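Local coordinates for protein glycerol dehydratase (Clostridium butyricum, PDB 1R9D) that probably dehydrates glycerol to 3-hydroxypropionaldehyde without vitamin B12, as a member of the glycyl radical enzyme family related to pyruvate formate lyase, at residues A[443-448]-A[508-513]; A[524-529]-A[534-539]; A[65-70]-A[78-83]. All coordinates share one frame; numbering follows the deposited sequence.

Interaction 1 (A[443-448]-A[508-513])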
loop_
_atom_site.group_PDB
_atom_site.type_symbol
_atom_site.label_atom_id
_atom_site.label_comp_id
_atom_site.label_asym_id
_atom_site.label_seq_id
_atom_site.Cartn_x
_atom_site.Cartn_y
_atom_site.Cartn_z
ATOM N N GLU A 443 0.717 -17.134 11.738
ATOM C CA GLU A 443 1.129 -15.754 12.003
ATOM C C GLU A 443 0.169 -15.455 13.161
ATOM O O GLU A 443 -0.965 -15.028 12.949
ATOM C CB GLU A 443 0.856 -14.811 10.826
ATOM C CG GLU A 443 1.099 -13.320 11.156
ATOM C CD GLU A 443 2.564 -12.982 11.467
ATOM O OE1 GLU A 443 3.275 -13.836 12.036
ATOM O OE2 GLU A 443 3.005 -11.851 11.157
ATOM N N GLY A 444 0.626 -15.703 14.384
ATOM C CA GLY A 444 -0.242 -15.536 15.543
ATOM C C GLY A 444 -0.259 -14.252 16.351
ATOM O O GLY A 444 -1.164 -14.080 17.169
ATOM N N TRP A 445 0.710 -13.359 16.156
ATOM C CA TRP A 445 0.725 -12.110 16.926
ATOM C C TRP A 445 0.406 -12.445 18.396
ATOM O O TRP A 445 -0.415 -11.789 19.038
ATOM C CB TRP A 445 -0.322 -11.141 16.347
ATOM C CG TRP A 445 0.248 -10.179 15.333
ATOM C CD1 TRP A 445 1.084 -10.478 14.291
ATOM C CD2 TRP A 445 0.100 -8.757 15.332
ATOM N NE1 TRP A 445 1.477 -9.324 13.650
ATOM C CE2 TRP A 445 0.889 -8.253 14.271
ATOM C CE3 TRP A 445 -0.618 -7.856 16.130
ATOM C CZ2 TRP A 445 0.982 -6.886 13.991
ATOM C CZ3 TRP A 445 -0.526 -6.490 15.851
ATOM C CH2 TRP A 445 0.271 -6.022 14.789
ATOM N N HIS A 446 1.086 -13.464 18.916
ATOM C CA HIS A 446 0.860 -13.975 20.272
ATOM C C HIS A 446 1.076 -13.076 21.503
ATOM O O HIS A 446 0.786 -13.493 22.631
ATOM C CB HIS A 446 1.628 -15.286 20.434
ATOM C CG HIS A 446 1.194 -16.359 19.477
ATOM N ND1 HIS A 446 -0.023 -17.001 19.580
ATOM C CD2 HIS A 446 1.810 -16.893 18.396
ATOM C CE1 HIS A 446 -0.136 -17.887 18.605
ATOM N NE2 HIS A 446 0.962 -17.841 17.872
ATOM N N ASP A 447 1.605 -11.871 21.318
ATOM C CA ASP A 447 1.738 -10.955 22.452
ATOM C C ASP A 447 1.551 -9.539 21.933
ATOM O O ASP A 447 2.449 -8.692 21.998
ATOM C CB ASP A 447 3.082 -11.092 23.170
ATOM C CG ASP A 447 3.089 -10.364 24.511
ATOM O OD1 ASP A 447 2.007 -9.882 24.922
ATOM O OD2 ASP A 447 4.154 -10.276 25.160
ATOM N N SER A 448 0.353 -9.295 21.417
ATOM C CA SER A 448 0.001 -8.012 20.834
ATOM C C SER A 448 -0.314 -6.904 21.833
ATOM O O SER A 448 -0.392 -5.738 21.454
ATOM C CB SER A 448 -1.183 -8.195 19.881
ATOM O OG SER A 448 -2.364 -8.548 20.585
ATOM N N CYS A 508 -4.238 -1.288 13.817
ATOM C CA CYS A 508 -3.557 -0.194 13.130
ATOM C C CYS A 508 -2.063 -0.499 13.011
ATOM O O CYS A 508 -1.434 -0.179 12.000
ATOM C CB CYS A 508 -3.767 1.127 13.879
ATOM S SG CYS A 508 -5.463 1.772 13.789
ATOM N N ILE A 509 -1.506 -1.122 14.045
ATOM C CA ILE A 509 -0.099 -1.498 14.060
ATOM C C ILE A 509 0.111 -2.636 13.059
ATOM O O ILE A 509 1.152 -2.719 12.402
ATOM C CB ILE A 509 0.320 -1.957 15.475
ATOM C CG1 ILE A 509 0.212 -0.774 16.438
ATOM C CG2 ILE A 509 1.748 -2.507 15.471
ATOM C CD1 ILE A 509 0.340 -1.181 17.900
ATOM N N ASP A 510 -0.898 -3.499 12.944
ATOM C CA ASP A 510 -0.884 -4.643 12.029
ATOM C C ASP A 510 -0.787 -4.105 10.594
ATOM O O ASP A 510 0.053 -4.544 9.798
ATOM C CB ASP A 510 -2.190 -5.440 12.214
ATOM C CG ASP A 510 -2.051 -6.922 11.880
ATOM O OD1 ASP A 510 -1.371 -7.270 10.891
ATOM O OD2 ASP A 510 -2.655 -7.750 12.608
ATOM N N ILE A 511 -1.646 -3.142 10.275
ATOM C CA ILE A 511 -1.655 -2.529 8.951
ATOM C C ILE A 511 -0.318 -1.847 8.660
ATOM O O ILE A 511 0.192 -1.930 7.545
ATOM C CB ILE A 511 -2.801 -1.493 8.828
ATOM C CG1 ILE A 511 -4.151 -2.217 8.813
ATOM C CG2 ILE A 511 -2.643 -0.671 7.548
ATOM C CD1 ILE A 511 -5.356 -1.289 8.916
ATOM N N ALA A 512 0.257 -1.194 9.668
ATOM C CA ALA A 512 1.531 -0.495 9.492
ATOM C C ALA A 512 2.684 -1.429 9.137
ATOM O O ALA A 512 3.495 -1.109 8.265
ATOM C CB ALA A 512 1.874 0.311 10.749
ATOM N N HIS A 513 2.768 -2.574 9.808
ATOM C CA HIS A 513 3.820 -3.542 9.521
ATOM C C HIS A 513 3.688 -4.075 8.104
ATOM O O HIS A 513 4.687 -4.299 7.422
ATOM C CB HIS A 513 3.774 -4.706 10.515
ATOM C CG HIS A 513 4.504 -4.432 11.792
ATOM N ND1 HIS A 513 5.876 -4.522 11.896
ATOM C CD2 HIS A 513 4.061 -4.034 13.009
ATOM C CE1 HIS A 513 6.246 -4.191 13.121
ATOM N NE2 HIS A 513 5.164 -3.891 13.815
#
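Trp445 reaches from the loop between strands 442-443 and 449-452 to the side of helix 484-516 and lies against Asp510. The carboxylate of Asp510 stacks on one face of the indole, with the two planes only 8° apart. Asp510 OD2 sits over the centre of the Trp445 ring system, 3.8 Å above its plane. CG of Asp510 is anti to the backbone N (chi1 -152°), and this swings the carboxylate over the indole. The far corner of the six-membered ring meets the helix backbone: Trp445 CH2 is 3.3 Å from Asp510 CA. The same Trp445 CH2 touches Ile509 CG2 at 3.9 Å, and the carbonyl carbon of Ile509 lies at the ring edge. His513 CD2 approaches Trp445 CZ2 obliquely at 4.3 Å. His513 NE2 is hydrogen-bonded to Tyr157 O. The Trp445 side chain is about 10 Å from a bound glycerol. Arg631 forms a salt bridge with Asp510 OD2 and a cation-pi contact with Trp445. A carboxylate above a pi face would not be expected to attract by itself. The shared arginine probably offsets this, balancing the aspartate's charge in a buried place and holding acid and indole together.

Interaction 2 (A[524-529]-A[534-539])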
loop_
_atom_site.group_PDB
_atom_site.type_symbol
_atom_site.label_atom_id
_atom_site.label_comp_id
_atom_site.label_asym_id
_atom_site.label_seq_id
_atom_site.Cartn_x
_atom_site.Cartn_y
_atom_site.Cartn_z
ATOM N N SER A 524 9.075 -16.740 3.754
ATOM C CA SER A 524 9.401 -17.869 2.892
ATOM C C SER A 524 9.393 -19.201 3.629
ATOM O O SER A 524 9.293 -20.256 3.006
ATOM C CB SER A 524 10.769 -17.651 2.232
ATOM O OG SER A 524 11.819 -17.715 3.184
ATOM N N MET A 525 9.490 -19.151 4.954
ATOM C CA MET A 525 9.523 -20.367 5.756
ATOM C C MET A 525 8.227 -20.691 6.502
ATOM O O MET A 525 8.233 -21.495 7.433
ATOM C CB MET A 525 10.691 -20.293 6.744
ATOM C CG MET A 525 12.041 -20.160 6.050
ATOM S SD MET A 525 13.413 -20.011 7.203
ATOM C CE MET A 525 13.216 -18.341 7.724
ATOM N N VAL A 526 7.124 -20.072 6.092
ATOM C CA VAL A 526 5.821 -20.324 6.716
ATOM C C VAL A 526 4.806 -20.584 5.601
ATOM O O VAL A 526 4.675 -19.794 4.669
ATOM C CB VAL A 526 5.364 -19.133 7.579
ATOM C CG1 VAL A 526 4.007 -19.447 8.223
ATOM C CG2 VAL A 526 6.402 -18.856 8.658
ATOM N N ASP A 527 4.087 -21.693 5.719
ATOM C CA ASP A 527 3.134 -22.122 4.701
ATOM C C ASP A 527 2.106 -21.213 4.070
ATOM O O ASP A 527 1.459 -20.390 4.714
ATOM C CB ASP A 527 2.444 -23.401 5.149
ATOM C CG ASP A 527 3.226 -24.631 4.760
ATOM O OD1 ASP A 527 2.792 -25.754 5.099
ATOM O OD2 ASP A 527 4.282 -24.464 4.103
ATOM N N ASN A 528 1.973 -21.425 2.763
ATOM C CA ASN A 528 1.074 -20.707 1.891
ATOM C C ASN A 528 1.644 -19.361 1.456
ATOM O O ASN A 528 1.224 -18.835 0.438
ATOM C CB ASN A 528 -0.299 -20.549 2.545
ATOM C CG ASN A 528 -0.937 -21.888 2.895
ATOM O OD1 ASN A 528 -0.306 -22.942 2.784
ATOM N ND2 ASN A 528 -2.191 -21.848 3.332
ATOM N N CYS A 529 2.614 -18.809 2.188
ATOM C CA CYS A 529 3.172 -17.523 1.769
ATOM C C CYS A 529 3.702 -17.592 0.335
ATOM O O CYS A 529 3.315 -16.785 -0.506
ATOM C CB CYS A 529 4.282 -17.057 2.716
ATOM S SG CYS A 529 3.648 -16.384 4.292
ATOM N N LYS A 534 2.250 -13.973 -1.074
ATOM C CA LYS A 534 2.064 -12.843 -0.166
ATOM C C LYS A 534 2.748 -13.064 1.184
ATOM O O LYS A 534 2.850 -14.189 1.665
ATOM C CB LYS A 534 0.566 -12.586 0.042
ATOM C CG LYS A 534 -0.204 -13.826 0.451
ATOM C CD LYS A 534 -1.720 -13.647 0.314
ATOM C CE LYS A 534 -2.250 -12.576 1.245
ATOM N NZ LYS A 534 -3.739 -12.619 1.383
ATOM N N SER A 535 3.215 -11.979 1.789
ATOM C CA SER A 535 3.905 -12.053 3.073
ATOM C C SER A 535 3.010 -12.412 4.256
ATOM O O SER A 535 1.779 -12.397 4.166
ATOM C CB SER A 535 4.576 -10.718 3.379
ATOM O OG SER A 535 3.593 -9.723 3.607
ATOM N N LEU A 536 3.661 -12.712 5.373
ATOM C CA LEU A 536 2.989 -13.044 6.622
ATOM C C LEU A 536 2.164 -11.823 7.030
ATOM O O LEU A 536 1.018 -11.948 7.456
ATOM C CB LEU A 536 4.041 -13.346 7.693
ATOM C CG LEU A 536 4.214 -14.719 8.349
ATOM C CD1 LEU A 536 3.529 -15.828 7.571
ATOM C CD2 LEU A 536 5.708 -14.972 8.495
ATOM N N GLN A 537 2.754 -10.639 6.882
ATOM C CA GLN A 537 2.078 -9.398 7.236
ATOM C C GLN A 537 0.819 -9.178 6.394
ATOM O O GLN A 537 -0.118 -8.511 6.830
ATOM C CB GLN A 537 3.022 -8.202 7.062
ATOM C CG GLN A 537 4.233 -8.194 7.996
ATOM C CD GLN A 537 5.171 -9.358 7.754
ATOM O OE1 GLN A 537 5.442 -9.720 6.612
ATOM N NE2 GLN A 537 5.684 -9.942 8.828
ATOM N N ASP A 538 0.799 -9.742 5.189
ATOM C CA ASP A 538 -0.350 -9.594 4.297
ATOM C C ASP A 538 -1.332 -10.764 4.327
ATOM O O ASP A 538 -2.174 -10.893 3.434
ATOM C CB ASP A 538 0.128 -9.355 2.863
ATOM C CG ASP A 538 0.792 -7.999 2.694
ATOM O OD1 ASP A 538 0.098 -6.974 2.885
ATOM O OD2 ASP A 538 2.002 -7.954 2.377
ATOM N N GLY A 539 -1.217 -11.617 5.342
ATOM C CA GLY A 539 -2.130 -12.744 5.482
ATOM C C GLY A 539 -1.770 -14.055 4.801
ATOM O O GLY A 539 -2.625 -14.931 4.654
#
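Leu536 and Cys529 meet at the tightest point, where Leu536 CD1 lies 3.3 Å from Cys529 SG. Val526 completes this apolar cluster. Its CG1 touches Leu536 CD1 at 3.7 Å, and its CG2 touches Leu536 CD2 at 3.9 Å. The two branches of the valine thus each take one methyl of the leucine, and the side chains cross at about a right angle. Cys529 SG stands anti to its carbonyl carbon (chi1 -76°), which turns the sulfur toward the leucine. The torsions of Leu536 lie off the usual staggered values, with chi1 at -115°, which may reflect some strain. Leu522 of helix 520-524 and Ala541 also touch this side chain.

The polar side of the contact is the backbone. Lys534 N donates to Cys529 O at 3.1 Å, from just past the short helix 529-532 back to its first residue. The type II turn from Val526 to Cys529 leads into that helix.

Beyond this bond the packing is looser. Lys534 is partly exposed, and its aliphatic chain leads away from 524-529. Asn528, also partly exposed, has a weak hydrogen bond from ND2 to Glu542 OE1. On the returning segment, Ser535 OG bonds to Asp538 OD2 at 2.7 Å, approaching from above the carboxylate plane. Asp538 N returns a weak hydrogen bond to Ser535 OG. Asp538 is exposed, so this local pairing lies toward solvent, although the serine itself is buried.

The chemistry is therefore divided. Valine, cysteine and leucine close the buried face by van der Waals contact, while the single main-chain bond across the segments ties the chain entering the short helix to the chain leaving it.

Interaction 3 (A[65-70]-A[78-83])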
loop_
_atom_site.group_PDB
_atom_site.type_symbol
_atom_site.label_atom_id
_atom_site.label_comp_id
_atom_site.label_asym_id
_atom_site.label_seq_id
_atom_site.Cartn_x
_atom_site.Cartn_y
_atom_site.Cartn_z
ATOM N N THR A 65 31.766 -12.762 13.284
ATOM C CA THR A 65 32.598 -13.132 14.425
ATOM C C THR A 65 32.509 -14.604 14.796
ATOM O O THR A 65 31.424 -15.186 14.847
ATOM C CB THR A 65 32.224 -12.330 15.699
ATOM O OG1 THR A 65 32.364 -10.925 15.457
ATOM C CG2 THR A 65 33.131 -12.729 16.859
ATOM N N ILE A 66 33.666 -15.202 15.042
ATOM C CA ILE A 66 33.736 -16.587 15.474
ATOM C C ILE A 66 34.448 -16.505 16.817
ATOM O O ILE A 66 35.616 -16.125 16.888
ATOM C CB ILE A 66 34.537 -17.473 14.492
ATOM C CG1 ILE A 66 33.775 -17.592 13.168
ATOM C CG2 ILE A 66 34.761 -18.855 15.100
ATOM C CD1 ILE A 66 34.351 -18.592 12.192
ATOM N N ARG A 67 33.727 -16.826 17.887
ATOM C CA ARG A 67 34.290 -16.758 19.229
ATOM C C ARG A 67 35.164 -17.969 19.520
ATOM O O ARG A 67 34.986 -19.034 18.933
ATOM C CB ARG A 67 33.164 -16.639 20.260
ATOM C CG ARG A 67 32.163 -15.519 19.949
ATOM C CD ARG A 67 31.182 -15.300 21.094
ATOM N NE ARG A 67 30.015 -14.512 20.697
ATOM C CZ ARG A 67 30.052 -13.248 20.278
ATOM N NH1 ARG A 67 31.204 -12.599 20.193
ATOM N NH2 ARG A 67 28.928 -12.631 19.936
ATOM N N ASP A 68 36.117 -17.799 20.429
ATOM C CA ASP A 68 37.034 -18.881 20.772
ATOM C C ASP A 68 36.346 -20.169 21.222
ATOM O O ASP A 68 35.403 -20.142 22.010
ATOM C CB ASP A 68 38.005 -18.417 21.864
ATOM C CG ASP A 68 38.682 -17.101 21.522
ATOM O OD1 ASP A 68 39.213 -16.974 20.395
ATOM O OD2 ASP A 68 38.689 -16.193 22.383
ATOM N N GLN A 69 36.829 -21.293 20.698
ATOM C CA GLN A 69 36.326 -22.624 21.034
ATOM C C GLN A 69 34.917 -22.990 20.553
ATOM O O GLN A 69 34.389 -24.034 20.928
ATOM C CB GLN A 69 36.414 -22.844 22.549
ATOM C CG GLN A 69 37.826 -22.744 23.121
ATOM C CD GLN A 69 38.823 -23.621 22.376
ATOM O OE1 GLN A 69 38.584 -24.812 22.159
ATOM N NE2 GLN A 69 39.952 -23.034 21.984
ATOM N N GLU A 70 34.311 -22.148 19.723
ATOM C CA GLU A 70 32.970 -22.442 19.218
ATOM C C GLU A 70 32.948 -23.587 18.207
ATOM O O GLU A 70 33.861 -23.725 17.390
ATOM C CB GLU A 70 32.355 -21.197 18.562
ATOM C CG GLU A 70 31.683 -20.228 19.525
ATOM C CD GLU A 70 30.957 -19.095 18.809
ATOM O OE1 GLU A 70 30.040 -18.499 19.416
ATOM O OE2 GLU A 70 31.307 -18.793 17.644
ATOM N N LYS A 78 29.397 -8.179 17.817
ATOM C CA LYS A 78 30.803 -8.404 18.129
ATOM C C LYS A 78 30.959 -8.791 19.601
ATOM O O LYS A 78 31.665 -9.748 19.929
ATOM C CB LYS A 78 31.609 -7.143 17.807
ATOM C CG LYS A 78 31.564 -6.770 16.328
ATOM C CD LYS A 78 32.231 -5.430 16.043
ATOM C CE LYS A 78 31.479 -4.277 16.700
ATOM N NZ LYS A 78 32.066 -2.946 16.356
ATOM N N GLU A 79 30.302 -8.041 20.481
ATOM C CA GLU A 79 30.330 -8.318 21.920
ATOM C C GLU A 79 29.225 -9.347 22.176
ATOM O O GLU A 79 28.135 -9.237 21.618
ATOM C CB GLU A 79 30.036 -7.035 22.708
ATOM C CG GLU A 79 29.938 -7.188 24.236
ATOM C CD GLU A 79 31.282 -7.433 24.913
ATOM O OE1 GLU A 79 32.326 -7.111 24.309
ATOM O OE2 GLU A 79 31.293 -7.933 26.063
ATOM N N PRO A 80 29.488 -10.365 23.012
ATOM C CA PRO A 80 28.425 -11.347 23.250
ATOM C C PRO A 80 27.235 -10.742 23.989
ATOM O O PRO A 80 27.344 -9.681 24.601
ATOM C CB PRO A 80 29.117 -12.423 24.087
ATOM C CG PRO A 80 30.581 -12.266 23.730
ATOM C CD PRO A 80 30.737 -10.771 23.676
ATOM N N ARG A 81 26.090 -11.411 23.905
ATOM C CA ARG A 81 24.897 -10.961 24.610
ATOM C C ARG A 81 24.567 -9.485 24.393
ATOM O O ARG A 81 24.146 -8.795 25.328
ATOM C CB ARG A 81 25.090 -11.224 26.106
ATOM C CG ARG A 81 23.815 -11.473 26.884
ATOM C CD ARG A 81 24.131 -11.653 28.357
ATOM N NE ARG A 81 22.948 -12.018 29.131
ATOM C CZ ARG A 81 22.913 -12.050 30.458
ATOM N NH1 ARG A 81 23.997 -11.737 31.158
ATOM N NH2 ARG A 81 21.794 -12.391 31.087
ATOM N N SER A 82 24.746 -8.999 23.166
ATOM C CA SER A 82 24.468 -7.600 22.864
ATOM C C SER A 82 23.332 -7.426 21.858
ATOM O O SER A 82 22.736 -8.406 21.422
ATOM C CB SER A 82 25.740 -6.914 22.371
ATOM O OG SER A 82 26.724 -6.955 23.394
ATOM N N SER A 83 23.036 -6.182 21.494
ATOM C CA SER A 83 21.930 -5.901 20.579
ATOM C C SER A 83 22.201 -4.904 19.453
ATOM O O SER A 83 22.866 -3.885 19.650
ATOM C CB SER A 83 20.727 -5.405 21.397
ATOM O OG SER A 83 19.667 -4.941 20.572
#
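Arg67 bridges to the 78-83 segment through its guanidinium group, which lies against Pro80 and Lys78. Its CB points toward that segment, and CG stands anti to the carbonyl carbon (chi1 -51°). From CG to NE the chain is extended, so it carries the head group straight across. CD is the first atom to come near the other segment, 4.1 Å from Pro80 CG. NE follows at 3.8 Å from the same Pro80 CG. CZ lies 3.6 Å from Pro80 CG, and the proline ring rests over one face of the guanidinium, offset toward its rim. NH1 makes the polar bond: it donates to Lys78 O at 2.9 Å with an N-H...O angle of 157°. That oxygen lies close to the guanidinium plane, but the donor stands 46° above the carbonyl plane of Lys78. Arg67 NH2 is 3.6 Å from Pro80 CA. It is also hydrogen-bonded to Thr77 O and salt-bridged to Asp320 OD1. At the base of the side chain, the backbone N of Arg67 is held by Glu70 OE2 at 3.1 Å. Nearer the surface, Thr65 OG1 reaches Lys78 CA at 4.0 Å. The arrangement combines a type II beta turn, from Arg67 to Glu70, with an arginine side chain that binds main-chain carbonyls, within the long irregular connection between helices 47-61 and 92-97.

How the interactions relate
Interactions 1 and 2 are buried neighbours, while interaction 3 lies at the surface. The centres of interactions 1 and 2 are about 14 Å apart, and they touch: Glu443 packs on Leu536 and Gln537. Interaction 3 is remote, with its nearest atoms about 15 Å from interaction 1 and about 19 Å from interaction 2. Interaction 1 joins parts distant in sequence, a strand-connecting loop and a long helix. The other two each tie together neighbouring parts of the chain, around a short helix in interaction 2 and within one long connection in interaction 3. The chemistry follows the place: ring stacking and apolar contact in the interior, an arginine-to-carbonyl bond in the surface loop.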